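Side-chain contacts in 2-(acetamidomethylene)succinate hydrolase (Mesorhizobium loti, PDB 3KXP), which catalyses the last step of vitamin B6 degradation, hydrolysing (E)-2-(acetamidomethylene)succinate to succinic semialdehyde, acetate, ammonia and carbon dioxide: residues 50-55 against 107-112; 103-108 against 234-239; 139-144 against 295-300; 191-196 against 214-219; 204-209 against 291-296. One frame throughout, in Å; residues are numbered along the deposited sequence.

Contact 1: residues 50-55 against 107-112; sequences SRRVDI and LSDKPE
Arg52 reaches from strand 49-54, the outermost strand at one end of the alpha/beta hydrolase sheet, to grip the loop 107-112 by a backbone carbonyl and a carboxylate. Its NE donates to Leu107 O at 3.0 Å, meeting the oxygen nearly in line with the C=O bond (166°), although that oxygen sits 28° out of the guanidinium plane. NH2 forms a salt bridge with Asp109 OD1 at the edge of the guanidinium, the two flat groups clearly inclined to each other. The modelled separation is too short to be trusted, so the detail of this pairing is doubtful, though the opposite charges suit one another. A bend at chi3 (75°) in an otherwise extended arginine turns NE and NH2 together toward the loop. Arginine suits the place, being long enough to cross to the loop and carrying separate N-H groups for a carbonyl and a carboxylate.

The contact is firm on the loop side and loose at its rim. Ser108 is buried, its OG bonded to Asp101 O and Asn61 N, and Asp109 OD2 takes the backbone N of Thr59, so the aspartate serves two neighbouring strands. Arg52 and Leu107, by contrast, are solvent-exposed, and the leucine side chain makes no close contact with residues 50-55. Within the loop, Lys110 folds its chain back so that NZ donates to Ser108 O at 2.8 Å, in the carbonyl plane.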
# COMPACT_ATOMS: atom_id res chain seq x y z
N SER A 50 31.01 -4.58 7.23
CA SER A 50 31.18 -3.85 5.98
C SER A 50 32.17 -4.59 5.11
O SER A 50 33.13 -5.17 5.61
CB SER A 50 31.70 -2.44 6.25
OG SER A 50 30.85 -1.72 7.11
N ARG A 51 31.92 -4.59 3.80
CA ARG A 51 32.82 -5.26 2.87
C ARG A 51 32.56 -4.77 1.46
O ARG A 51 31.43 -4.42 1.12
CB ARG A 51 32.64 -6.78 2.93
CG ARG A 51 31.43 -7.35 2.18
CD ARG A 51 31.23 -8.83 2.53
NE ARG A 51 30.17 -9.49 1.76
CZ ARG A 51 30.31 -9.96 0.52
NH1 ARG A 51 31.48 -9.85 -0.10
NH2 ARG A 51 29.30 -10.56 -0.09
N ARG A 52 33.60 -4.71 0.66
CA ARG A 52 33.46 -4.27 -0.71
C ARG A 52 33.19 -5.52 -1.54
O ARG A 52 33.94 -6.49 -1.49
CB ARG A 52 34.72 -3.56 -1.19
CG ARG A 52 35.09 -2.33 -0.36
CD ARG A 52 36.17 -1.52 -1.04
NE ARG A 52 35.62 -0.77 -2.16
CZ ARG A 52 36.17 -0.68 -3.36
NH1 ARG A 52 37.31 -1.29 -3.64
NH2 ARG A 52 35.57 0.04 -4.30
N VAL A 53 32.09 -5.48 -2.29
CA VAL A 53 31.70 -6.61 -3.11
C VAL A 53 31.96 -6.35 -4.58
O VAL A 53 31.50 -5.36 -5.14
CB VAL A 53 30.21 -6.92 -2.94
CG1 VAL A 53 29.83 -8.17 -3.74
CG2 VAL A 53 29.89 -7.10 -1.46
N ASP A 54 32.72 -7.25 -5.19
CA ASP A 54 33.03 -7.14 -6.60
C ASP A 54 31.85 -7.79 -7.32
O ASP A 54 31.60 -8.97 -7.15
CB ASP A 54 34.33 -7.88 -6.90
CG ASP A 54 34.78 -7.74 -8.34
OD1 ASP A 54 35.92 -8.16 -8.65
OD2 ASP A 54 34.01 -7.21 -9.17
N ILE A 55 31.11 -7.00 -8.08
CA ILE A 55 29.96 -7.53 -8.81
C ILE A 55 30.27 -7.53 -10.31
O ILE A 55 29.36 -7.59 -11.14
CB ILE A 55 28.69 -6.69 -8.54
CG1 ILE A 55 28.87 -5.26 -9.07
CG2 ILE A 55 28.38 -6.68 -7.05
CD1 ILE A 55 27.59 -4.43 -9.06
N LEU A 107 32.28 4.24 0.32
CA LEU A 107 33.50 3.50 0.08
C LEU A 107 33.42 2.62 -1.15
O LEU A 107 34.09 1.59 -1.24
CB LEU A 107 33.85 2.65 1.31
CG LEU A 107 34.24 3.43 2.58
CD1 LEU A 107 34.73 2.46 3.66
CD2 LEU A 107 35.34 4.44 2.25
N SER A 108 32.60 3.03 -2.11
CA SER A 108 32.45 2.28 -3.35
C SER A 108 33.28 2.89 -4.47
O SER A 108 33.81 4.00 -4.34
CB SER A 108 30.98 2.23 -3.75
OG SER A 108 30.23 1.54 -2.77
N ASP A 109 33.41 2.17 -5.58
CA ASP A 109 34.18 2.67 -6.71
C ASP A 109 33.57 3.96 -7.21
O ASP A 109 32.38 4.20 -7.06
CB ASP A 109 34.21 1.63 -7.84
CG ASP A 109 35.17 0.50 -7.58
OD1 ASP A 109 35.90 0.56 -6.55
OD2 ASP A 109 35.22 -0.45 -8.39
N LYS A 110 34.41 4.80 -7.82
CA LYS A 110 33.95 6.08 -8.34
C LYS A 110 34.43 6.30 -9.77
O LYS A 110 35.33 7.09 -10.03
CB LYS A 110 34.44 7.19 -7.41
CG LYS A 110 34.01 6.95 -5.98
CD LYS A 110 34.46 8.05 -5.05
CE LYS A 110 33.89 7.82 -3.67
NZ LYS A 110 34.26 6.48 -3.16
N PRO A 111 33.81 5.59 -10.73
CA PRO A 111 34.18 5.71 -12.14
C PRO A 111 34.15 7.15 -12.63
O PRO A 111 33.52 8.01 -12.03
CB PRO A 111 33.17 4.82 -12.84
CG PRO A 111 32.00 4.80 -11.89
CD PRO A 111 32.68 4.66 -10.57
N GLU A 112 34.86 7.38 -13.73
CA GLU A 112 34.96 8.70 -14.34
C GLU A 112 33.60 9.15 -14.87
O GLU A 112 33.32 10.35 -14.94
CB GLU A 112 36.00 8.65 -15.47
CG GLU A 112 36.41 9.99 -16.07
CD GLU A 112 37.54 9.84 -17.10
OE1 GLU A 112 37.35 9.15 -18.12
OE2 GLU A 112 38.63 10.43 -16.87

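Contact 2: residues 103-108 against 234-239; sequences RGHGLS and AAMAQT
The loop that follows strand 96-100 packs here, through Gly104 and His105, on helix 233-242. That helix belongs to the helical insertion between strands 159-165 and 258-263, where alpha/beta hydrolases commonly carry a cap. Gly104 CA lies 3.7 Å from Ala235 CB, and glycine suits the place twice over: a beta carbon would collide with that methyl, and the positive phi of 85° would press it against the preceding carbonyl. Small residues on both sides thus let backbone and helix come close.

Beside them the terminal methyl of Met236, modelled as selenomethionine, is tucked into the corner between the two loop residues. Its CE touches Gly104 O at 3.3 Å and sits over one face of the His105 ring, 3.6 Å from the centroid and 18° off the normal, a CH-pi contact. The selenium is placed more obliquely, with SE 3.6 Å from His105 NE2. Bends at chi2 and chi3 curl the flexible chain back to set the methyl there. The rotation of the imidazole is fixed by ND1, which donates to Arg103 O at 2.8 Å with the oxygen close to the ring plane. Leu143, a chloride-site residue, also packs on His105.

On the helix, Thr239 OG1 and N both donate to Ala235 O, from opposite faces of the carbonyl. Gly104 is backbone-bonded to Ser232 just ahead of the helix, but residues 103-108 and 234-239 themselves meet by van der Waals, CH-pi and selenium-ring contact, with the histidine's ND1-H spent within its own loop.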
# COMPACT_ATOMS: atom_id res chain seq x y z
N ARG A 103 27.57 3.69 -6.50
CA ARG A 103 28.68 4.24 -7.25
C ARG A 103 28.82 5.75 -7.06
O ARG A 103 27.83 6.49 -7.06
CB ARG A 103 28.53 3.93 -8.74
CG ARG A 103 27.37 4.62 -9.42
CD ARG A 103 27.50 4.47 -10.92
NE ARG A 103 27.62 3.06 -11.29
CZ ARG A 103 28.24 2.62 -12.37
NH1 ARG A 103 28.29 1.32 -12.63
NH2 ARG A 103 28.82 3.48 -13.19
N GLY A 104 30.06 6.18 -6.88
CA GLY A 104 30.35 7.59 -6.69
C GLY A 104 30.22 8.02 -5.24
O GLY A 104 30.59 9.13 -4.88
N HIS A 105 29.72 7.11 -4.39
CA HIS A 105 29.50 7.43 -2.98
C HIS A 105 30.25 6.53 -2.00
O HIS A 105 30.83 5.51 -2.38
CB HIS A 105 28.01 7.35 -2.64
CG HIS A 105 27.12 8.17 -3.52
ND1 HIS A 105 26.92 7.89 -4.85
CD2 HIS A 105 26.34 9.24 -3.24
CE1 HIS A 105 26.05 8.74 -5.36
NE2 HIS A 105 25.68 9.57 -4.40
N GLY A 106 30.20 6.92 -0.73
CA GLY A 106 30.82 6.16 0.33
C GLY A 106 32.15 5.52 0.00
O GLY A 106 33.04 6.18 -0.53
N LEU A 107 32.28 4.24 0.32
CA LEU A 107 33.50 3.50 0.08
C LEU A 107 33.42 2.62 -1.15
O LEU A 107 34.09 1.59 -1.24
CB LEU A 107 33.85 2.65 1.31
CG LEU A 107 34.24 3.43 2.58
CD1 LEU A 107 34.73 2.46 3.66
CD2 LEU A 107 35.34 4.44 2.25
N SER A 108 32.60 3.03 -2.11
CA SER A 108 32.45 2.28 -3.35
C SER A 108 33.28 2.89 -4.47
O SER A 108 33.81 4.00 -4.34
CB SER A 108 30.98 2.23 -3.75
OG SER A 108 30.23 1.54 -2.77
N ALA A 234 32.67 15.05 -8.95
CA ALA A 234 32.31 14.86 -10.35
C ALA A 234 31.15 13.88 -10.44
O ALA A 234 30.24 14.07 -11.25
CB ALA A 234 33.51 14.33 -11.14
N ALA A 235 31.18 12.84 -9.61
CA ALA A 235 30.11 11.84 -9.59
C ALA A 235 28.77 12.49 -9.22
O ALA A 235 27.73 12.19 -9.81
CB ALA A 235 30.45 10.71 -8.59
N MSE A 236 28.82 13.39 -8.24
CA MSE A 236 27.62 14.10 -7.79
C MSE A 236 27.03 14.97 -8.90
O MSE A 236 25.83 14.92 -9.17
CB MSE A 236 27.94 14.99 -6.58
CG MSE A 236 28.45 14.24 -5.38
SE MSE A 236 27.35 12.69 -4.99
CE MSE A 236 28.37 11.33 -5.91
N ALA A 237 27.88 15.78 -9.53
CA ALA A 237 27.45 16.67 -10.60
C ALA A 237 26.78 15.88 -11.71
O ALA A 237 25.75 16.29 -12.23
CB ALA A 237 28.64 17.46 -11.15
N GLN A 238 27.37 14.75 -12.08
CA GLN A 238 26.81 13.93 -13.14
C GLN A 238 25.52 13.25 -12.68
O GLN A 238 24.58 13.13 -13.46
CB GLN A 238 27.82 12.88 -13.60
CG GLN A 238 29.06 13.49 -14.23
CD GLN A 238 30.06 12.45 -14.65
OE1 GLN A 238 29.80 11.65 -15.56
NE2 GLN A 238 31.21 12.43 -13.99
N THR A 239 25.50 12.80 -11.43
CA THR A 239 24.31 12.15 -10.89
C THR A 239 23.14 13.12 -10.82
O THR A 239 22.02 12.79 -11.22
CB THR A 239 24.58 11.61 -9.49
OG1 THR A 239 25.60 10.61 -9.56
CG2 THR A 239 23.32 11.00 -8.91

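Contact 3: residues 139-144 against 295-300; sequences VGHSLG and YVNEVS
This is a buried contact at the heart of the alpha/beta hydrolase fold: His141, at the C-terminal end of strand 136-141, lies against Tyr295 and Asn297 at the start of helix 296-299. Asn297 ND2 hangs over one face of the imidazole, 3.5 Å from His141 ND1, with the amide steeply inclined to the ring. Ser142 CB covers the opposite face. At the edge of the imidazole, His141 CE1 meets Tyr295 CD1 at 3.7 Å; the two rings meet obliquely.

Both ring nitrogens have polar partners. NE2 bonds to His294 O, and His141 ND1 is hydrogen-bonded to water 1 at 2.8 Å; that water donates to Asn297 OD1 and Glu298 OE1, both at 2.9 Å. With CG turned away from the backbone N (chi1 178°), His141 can reach His294 O and the water at once, a bridging role that suits a residue with two ring nitrogens. With an alanine in place of His141, His294 O and the water would probably each lose a partner, and a gap would open between Asn297 and Ser142.

Beyond His141 the chain makes the sharp strand-to-helix turn. Ser142, the probable nucleophile, is strained at phi 55° and psi -111°, and a beta carbon on Gly140 would clash with Gly144. Ser142 and Leu143 also bind chloride. The tight turn and the Gly-x-Ser-x-Gly sequence are those of the nucleophile elbow of alpha/beta hydrolases.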
# COMPACT_ATOMS: atom_id res chain seq x y z
N VAL A 139 14.49 -0.97 -0.97
CA VAL A 139 14.06 0.18 -0.18
C VAL A 139 14.98 1.34 -0.56
O VAL A 139 16.13 1.39 -0.13
CB VAL A 139 14.23 -0.08 1.32
CG1 VAL A 139 13.87 1.17 2.11
CG2 VAL A 139 13.36 -1.25 1.74
N GLY A 140 14.48 2.26 -1.36
CA GLY A 140 15.32 3.37 -1.79
C GLY A 140 14.84 4.77 -1.46
O GLY A 140 13.64 5.06 -1.49
N HIS A 141 15.78 5.65 -1.14
CA HIS A 141 15.44 7.02 -0.82
C HIS A 141 15.94 7.95 -1.91
O HIS A 141 17.14 7.99 -2.19
CB HIS A 141 16.07 7.45 0.50
CG HIS A 141 15.79 8.88 0.85
ND1 HIS A 141 16.67 9.66 1.56
CD2 HIS A 141 14.72 9.67 0.57
CE1 HIS A 141 16.16 10.87 1.70
NE2 HIS A 141 14.98 10.91 1.11
N SER A 142 15.02 8.69 -2.52
CA SER A 142 15.37 9.64 -3.58
C SER A 142 16.16 8.97 -4.72
O SER A 142 15.59 8.16 -5.46
CB SER A 142 16.16 10.80 -2.96
OG SER A 142 15.98 12.00 -3.71
N LEU A 143 17.44 9.31 -4.87
CA LEU A 143 18.29 8.69 -5.89
C LEU A 143 18.11 7.17 -5.82
O LEU A 143 17.93 6.51 -6.84
CB LEU A 143 19.78 9.01 -5.66
CG LEU A 143 20.81 8.12 -6.39
CD1 LEU A 143 20.70 8.28 -7.89
CD2 LEU A 143 22.21 8.51 -5.96
N GLY A 144 18.16 6.64 -4.60
CA GLY A 144 17.98 5.21 -4.41
C GLY A 144 16.61 4.75 -4.90
O GLY A 144 16.49 3.71 -5.55
N TYR A 295 13.36 14.16 3.48
CA TYR A 295 14.08 13.14 4.23
C TYR A 295 13.20 12.30 5.14
O TYR A 295 13.40 12.23 6.35
CB TYR A 295 15.20 13.83 5.01
CG TYR A 295 15.99 14.73 4.10
CD1 TYR A 295 16.95 14.20 3.23
CD2 TYR A 295 15.69 16.09 4.00
CE1 TYR A 295 17.58 15.00 2.27
CE2 TYR A 295 16.31 16.90 3.04
CZ TYR A 295 17.25 16.35 2.18
OH TYR A 295 17.85 17.13 1.22
N VAL A 296 12.23 11.62 4.53
CA VAL A 296 11.26 10.81 5.25
C VAL A 296 11.78 9.78 6.25
O VAL A 296 11.42 9.83 7.43
CB VAL A 296 10.34 10.07 4.26
CG1 VAL A 296 9.17 9.43 5.02
CG2 VAL A 296 9.85 11.05 3.19
N ASN A 297 12.62 8.85 5.80
CA ASN A 297 13.11 7.83 6.70
C ASN A 297 13.91 8.36 7.90
O ASN A 297 13.83 7.81 9.01
CB ASN A 297 13.91 6.76 5.93
CG ASN A 297 15.08 7.35 5.15
OD1 ASN A 297 16.24 6.99 5.39
ND2 ASN A 297 14.78 8.24 4.20
N GLU A 298 14.64 9.45 7.71
CA GLU A 298 15.41 10.01 8.81
C GLU A 298 14.56 10.89 9.74
O GLU A 298 14.74 10.87 10.96
CB GLU A 298 16.61 10.80 8.27
CG GLU A 298 17.75 9.92 7.79
CD GLU A 298 18.76 10.64 6.90
OE1 GLU A 298 18.45 10.89 5.72
OE2 GLU A 298 19.87 10.95 7.38
N VAL A 299 13.62 11.64 9.17
CA VAL A 299 12.78 12.53 9.95
C VAL A 299 11.59 11.83 10.63
O VAL A 299 11.16 12.24 11.69
CB VAL A 299 12.26 13.71 9.07
CG1 VAL A 299 11.43 14.67 9.91
CG2 VAL A 299 13.44 14.46 8.44
N SER A 300 11.08 10.77 10.01
CA SER A 300 9.94 10.03 10.57
C SER A 300 10.22 8.53 10.57
O SER A 300 9.55 7.76 9.87
CB SER A 300 8.67 10.29 9.75
OG SER A 300 8.43 11.68 9.60
O HOH W 1 17.96 8.77 3.83

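Contact 4: residues 191-196 against 214-219; sequences EDIKAV and IRAESG
Ile214 O is gripped by two donors of Ser218, OG at 2.7 Å and the backbone N at 3.1 Å, which approach from opposite faces of the carbonyl. They secure the last turn of helix 209-218, from which Ala216 and Glu217 meet Ile193 and Val196 of helix 193-203. The two helices belong to the helical insertion of this alpha/beta hydrolase. Serine suits the helix end, since its short hydroxyl can bend back on the carbonyl a turn earlier, and Asn80 adds a further bond to OG.

The facing helix starts at Asp192, its N-cap, whose OD2 accepts from Ala195 N at 3.0 Å, the usual N-cap bond to an amide of the first turn.

Between the helices the contact is apolar. Ala216 presents only a methyl, and the backbones close to 5.9 Å between Val196 CA and Ala216 CA. Val196 CG1 rests on that methyl, 3.8 Å from Ala216 CB, while Ile193 CG1 lies alongside at 4.1 Å. Ile193 directs CG1 away from its backbone N (chi1 -163°), carrying the chain out toward the partner helix.

Arg215 leads off to the other side, to a salt bridge with Glu298, and the carboxylate of Glu217 pairs with Arg213. Glu217 therefore offers its aliphatic part to the isoleucine at the exposed rim, where Ile193 CD1 touches Glu217 CG at 3.6 Å.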
# COMPACT_ATOMS: atom_id res chain seq x y z
N GLU A 191 37.04 21.43 9.22
CA GLU A 191 38.06 21.44 10.26
C GLU A 191 38.03 20.21 11.17
O GLU A 191 39.07 19.65 11.52
CB GLU A 191 37.91 22.72 11.08
CG GLU A 191 38.61 22.72 12.42
CD GLU A 191 38.45 24.04 13.14
OE1 GLU A 191 37.30 24.53 13.23
OE2 GLU A 191 39.47 24.58 13.61
N ASP A 192 36.82 19.80 11.55
CA ASP A 192 36.64 18.64 12.40
C ASP A 192 35.20 18.18 12.31
O ASP A 192 34.37 18.83 11.67
CB ASP A 192 37.02 18.98 13.85
CG ASP A 192 36.35 20.25 14.35
OD1 ASP A 192 36.95 20.93 15.21
OD2 ASP A 192 35.22 20.56 13.90
N ILE A 193 34.88 17.07 12.96
CA ILE A 193 33.53 16.55 12.88
C ILE A 193 32.48 17.55 13.35
O ILE A 193 31.36 17.56 12.85
CB ILE A 193 33.38 15.20 13.64
CG1 ILE A 193 32.10 14.50 13.19
CG2 ILE A 193 33.38 15.43 15.13
CD1 ILE A 193 31.92 13.10 13.74
N LYS A 194 32.84 18.40 14.30
CA LYS A 194 31.89 19.39 14.79
C LYS A 194 31.47 20.32 13.65
O LYS A 194 30.30 20.67 13.52
CB LYS A 194 32.49 20.21 15.95
CG LYS A 194 31.57 21.30 16.44
CD LYS A 194 32.03 21.93 17.75
CE LYS A 194 30.95 22.87 18.29
NZ LYS A 194 31.28 23.44 19.64
N ALA A 195 32.44 20.71 12.83
CA ALA A 195 32.15 21.59 11.70
C ALA A 195 31.27 20.88 10.67
O ALA A 195 30.47 21.51 9.99
CB ALA A 195 33.46 22.06 11.05
N VAL A 196 31.42 19.56 10.56
CA VAL A 196 30.64 18.77 9.62
C VAL A 196 29.18 18.74 10.06
O VAL A 196 28.27 18.88 9.23
CB VAL A 196 31.17 17.32 9.52
CG1 VAL A 196 30.24 16.47 8.63
CG2 VAL A 196 32.56 17.31 8.94
N ILE A 214 25.12 10.52 12.42
CA ILE A 214 25.40 9.33 11.63
C ILE A 214 25.99 9.71 10.26
O ILE A 214 26.95 9.09 9.81
CB ILE A 214 24.14 8.46 11.44
CG1 ILE A 214 23.82 7.73 12.75
CG2 ILE A 214 24.35 7.43 10.31
CD1 ILE A 214 22.52 6.95 12.73
N ARG A 215 25.41 10.71 9.60
CA ARG A 215 25.91 11.16 8.31
C ARG A 215 27.32 11.73 8.48
O ARG A 215 28.23 11.46 7.69
CB ARG A 215 25.01 12.24 7.72
CG ARG A 215 23.72 11.75 7.09
CD ARG A 215 22.85 12.94 6.72
NE ARG A 215 21.64 12.57 6.01
CZ ARG A 215 21.47 12.73 4.70
NH1 ARG A 215 22.44 13.26 3.96
NH2 ARG A 215 20.32 12.38 4.13
N ALA A 216 27.49 12.53 9.53
CA ALA A 216 28.77 13.16 9.82
C ALA A 216 29.92 12.15 9.99
O ALA A 216 31.01 12.35 9.46
CB ALA A 216 28.65 14.02 11.08
N GLU A 217 29.67 11.08 10.73
CA GLU A 217 30.70 10.08 10.97
C GLU A 217 30.92 9.13 9.81
O GLU A 217 32.00 8.57 9.68
CB GLU A 217 30.36 9.24 12.20
CG GLU A 217 30.06 10.03 13.45
CD GLU A 217 29.84 9.14 14.67
OE1 GLU A 217 29.23 8.06 14.50
OE2 GLU A 217 30.27 9.53 15.78
N SER A 218 29.92 8.94 8.96
CA SER A 218 30.05 7.99 7.87
C SER A 218 30.38 8.51 6.48
O SER A 218 30.99 7.79 5.69
CB SER A 218 28.78 7.14 7.78
OG SER A 218 27.67 7.95 7.43
N GLY A 219 29.98 9.73 6.16
CA GLY A 219 30.24 10.23 4.82
C GLY A 219 31.42 11.16 4.64
O GLY A 219 31.63 11.70 3.56

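Contact 5: residues 204-209 against 291-296; sequences YPNIPA and GADHYV
The loop that carries the probable catalytic histidine, His294, is flanked here by the turn between helices 193-203 and 209-218: Asn206 meets Asp293, and Tyr204 and Ile207 close on Tyr295. Asn206 ND2 donates to Asp293 OD1 at 2.9 Å in an almost perfectly straight bond (178°). The oxygen lies in the plane of the amide, but the nitrogen reaches it from above the carboxylate plane, 57° out. Water 2 donates to the same OD1 at 2.7 Å and accepts from Asn206 N at 3.1 Å, so asparagine and aspartate are joined twice. The other carboxylate oxygen, Asp293 OD2, takes Tyr295 N at 3.0 Å, an Asx turn: CG sits between the backbone N and the carbonyl carbon (chi1 61°), which keeps the carboxylate close to its own backbone. Aspartate thus serves both the neighbouring loop and its own, with His294 held in the bend.

Next to this polar pair Tyr204 turns its edge to the face of Tyr295, offset, with centroids 4.8 Å apart; Tyr204 CE2 comes within 3.1 Å of Tyr295 OH. Ile207 CD1 fills in beside the base of the ring, 3.7 Å from Tyr295 CG. Arg215 makes a cation-pi contact with Tyr204. A serine in place of Tyr295 would probably leave the edge of Tyr204 without its aromatic face and open a gap beside Ile207. With His294 ND1 bonded to Asp166, the arrangement is consistent with the histidine loop of an alpha/beta hydrolase catalytic triad.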
# COMPACT_ATOMS: atom_id res chain seq x y z
N TYR A 204 20.25 20.42 6.38
CA TYR A 204 19.09 19.57 6.60
C TYR A 204 18.47 19.90 7.95
O TYR A 204 18.52 19.09 8.87
CB TYR A 204 19.50 18.10 6.57
CG TYR A 204 20.27 17.72 5.35
CD1 TYR A 204 21.62 17.37 5.43
CD2 TYR A 204 19.66 17.70 4.10
CE1 TYR A 204 22.34 17.00 4.30
CE2 TYR A 204 20.38 17.33 2.95
CZ TYR A 204 21.72 16.99 3.06
OH TYR A 204 22.41 16.61 1.94
N PRO A 205 17.86 21.09 8.08
CA PRO A 205 17.23 21.58 9.31
C PRO A 205 16.22 20.68 10.01
O PRO A 205 16.08 20.74 11.23
CB PRO A 205 16.63 22.92 8.88
CG PRO A 205 16.27 22.68 7.45
CD PRO A 205 17.51 21.96 6.94
N ASN A 206 15.52 19.83 9.26
CA ASN A 206 14.53 18.95 9.87
C ASN A 206 15.05 17.58 10.28
O ASN A 206 14.35 16.82 10.95
CB ASN A 206 13.33 18.78 8.93
CG ASN A 206 12.71 20.10 8.56
OD1 ASN A 206 12.41 20.91 9.43
ND2 ASN A 206 12.50 20.32 7.26
N ILE A 207 16.28 17.25 9.88
CA ILE A 207 16.85 15.95 10.23
C ILE A 207 17.35 15.96 11.68
O ILE A 207 18.09 16.85 12.08
CB ILE A 207 18.01 15.58 9.28
CG1 ILE A 207 17.52 15.61 7.83
CG2 ILE A 207 18.56 14.20 9.63
CD1 ILE A 207 18.43 14.91 6.83
N PRO A 208 16.93 14.97 12.48
CA PRO A 208 17.29 14.80 13.89
C PRO A 208 18.80 14.71 14.14
O PRO A 208 19.53 14.09 13.37
CB PRO A 208 16.59 13.49 14.27
CG PRO A 208 15.42 13.45 13.35
CD PRO A 208 16.02 13.89 12.05
N ALA A 209 19.26 15.32 15.24
CA ALA A 209 20.68 15.32 15.61
C ALA A 209 21.34 13.95 15.44
O ALA A 209 22.44 13.84 14.91
CB ALA A 209 20.85 15.81 17.05
N GLY A 291 4.41 15.68 8.78
CA GLY A 291 5.55 16.21 9.49
C GLY A 291 6.90 15.94 8.84
O GLY A 291 7.92 16.43 9.32
N ALA A 292 6.91 15.16 7.76
CA ALA A 292 8.16 14.83 7.07
C ALA A 292 8.38 15.62 5.78
O ALA A 292 7.44 15.86 5.01
CB ALA A 292 8.20 13.33 6.76
N ASP A 293 9.63 16.01 5.54
CA ASP A 293 9.97 16.72 4.32
C ASP A 293 10.59 15.67 3.40
O ASP A 293 10.23 14.49 3.49
CB ASP A 293 10.95 17.89 4.59
CG ASP A 293 12.28 17.42 5.18
OD1 ASP A 293 13.20 18.27 5.33
OD2 ASP A 293 12.41 16.22 5.50
N HIS A 294 11.50 16.06 2.52
CA HIS A 294 12.11 15.10 1.60
C HIS A 294 12.79 13.92 2.30
O HIS A 294 12.78 12.80 1.77
CB HIS A 294 13.11 15.83 0.70
CG HIS A 294 13.93 14.93 -0.17
ND1 HIS A 294 13.37 14.04 -1.07
CD2 HIS A 294 15.27 14.80 -0.31
CE1 HIS A 294 14.32 13.42 -1.73
NE2 HIS A 294 15.49 13.86 -1.29
N TYR A 295 13.36 14.16 3.48
CA TYR A 295 14.08 13.14 4.23
C TYR A 295 13.20 12.30 5.14
O TYR A 295 13.40 12.23 6.35
CB TYR A 295 15.20 13.83 5.01
CG TYR A 295 15.99 14.73 4.10
CD1 TYR A 295 16.95 14.20 3.23
CD2 TYR A 295 15.69 16.09 4.00
CE1 TYR A 295 17.58 15.00 2.27
CE2 TYR A 295 16.31 16.90 3.04
CZ TYR A 295 17.25 16.35 2.18
OH TYR A 295 17.85 17.13 1.22
N VAL A 296 12.23 11.62 4.53
CA VAL A 296 11.26 10.81 5.25
C VAL A 296 11.78 9.78 6.25
O VAL A 296 11.42 9.83 7.43
CB VAL A 296 10.34 10.07 4.26
CG1 VAL A 296 9.17 9.43 5.02
CG2 VAL A 296 9.85 11.05 3.19
O HOH W 2 15.56 19.40 6.17

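How the contacts relate
From the N terminus, contact 1 closes the first loop, tying outer strand 49-54 to the segment after strand 96-100. Contact 2 begins on that segment, sharing Leu107 and Ser108, and spans to helix 233-242 of the helical insertion. Contact 3 opens within this span at the nucleophile elbow and ends beyond it at 295-300, so contacts 2 and 3 cross; they meet where Leu143 packs on His105 and Thr239. Contact 4 is a short helix-to-helix closure lying within the spans of both. Contact 5 crosses contacts 2 and 4 and ends with contact 3 on Tyr295 and Val296, while Arg215 joins contacts 3, 4 and 5, linking insertion and catalytic core.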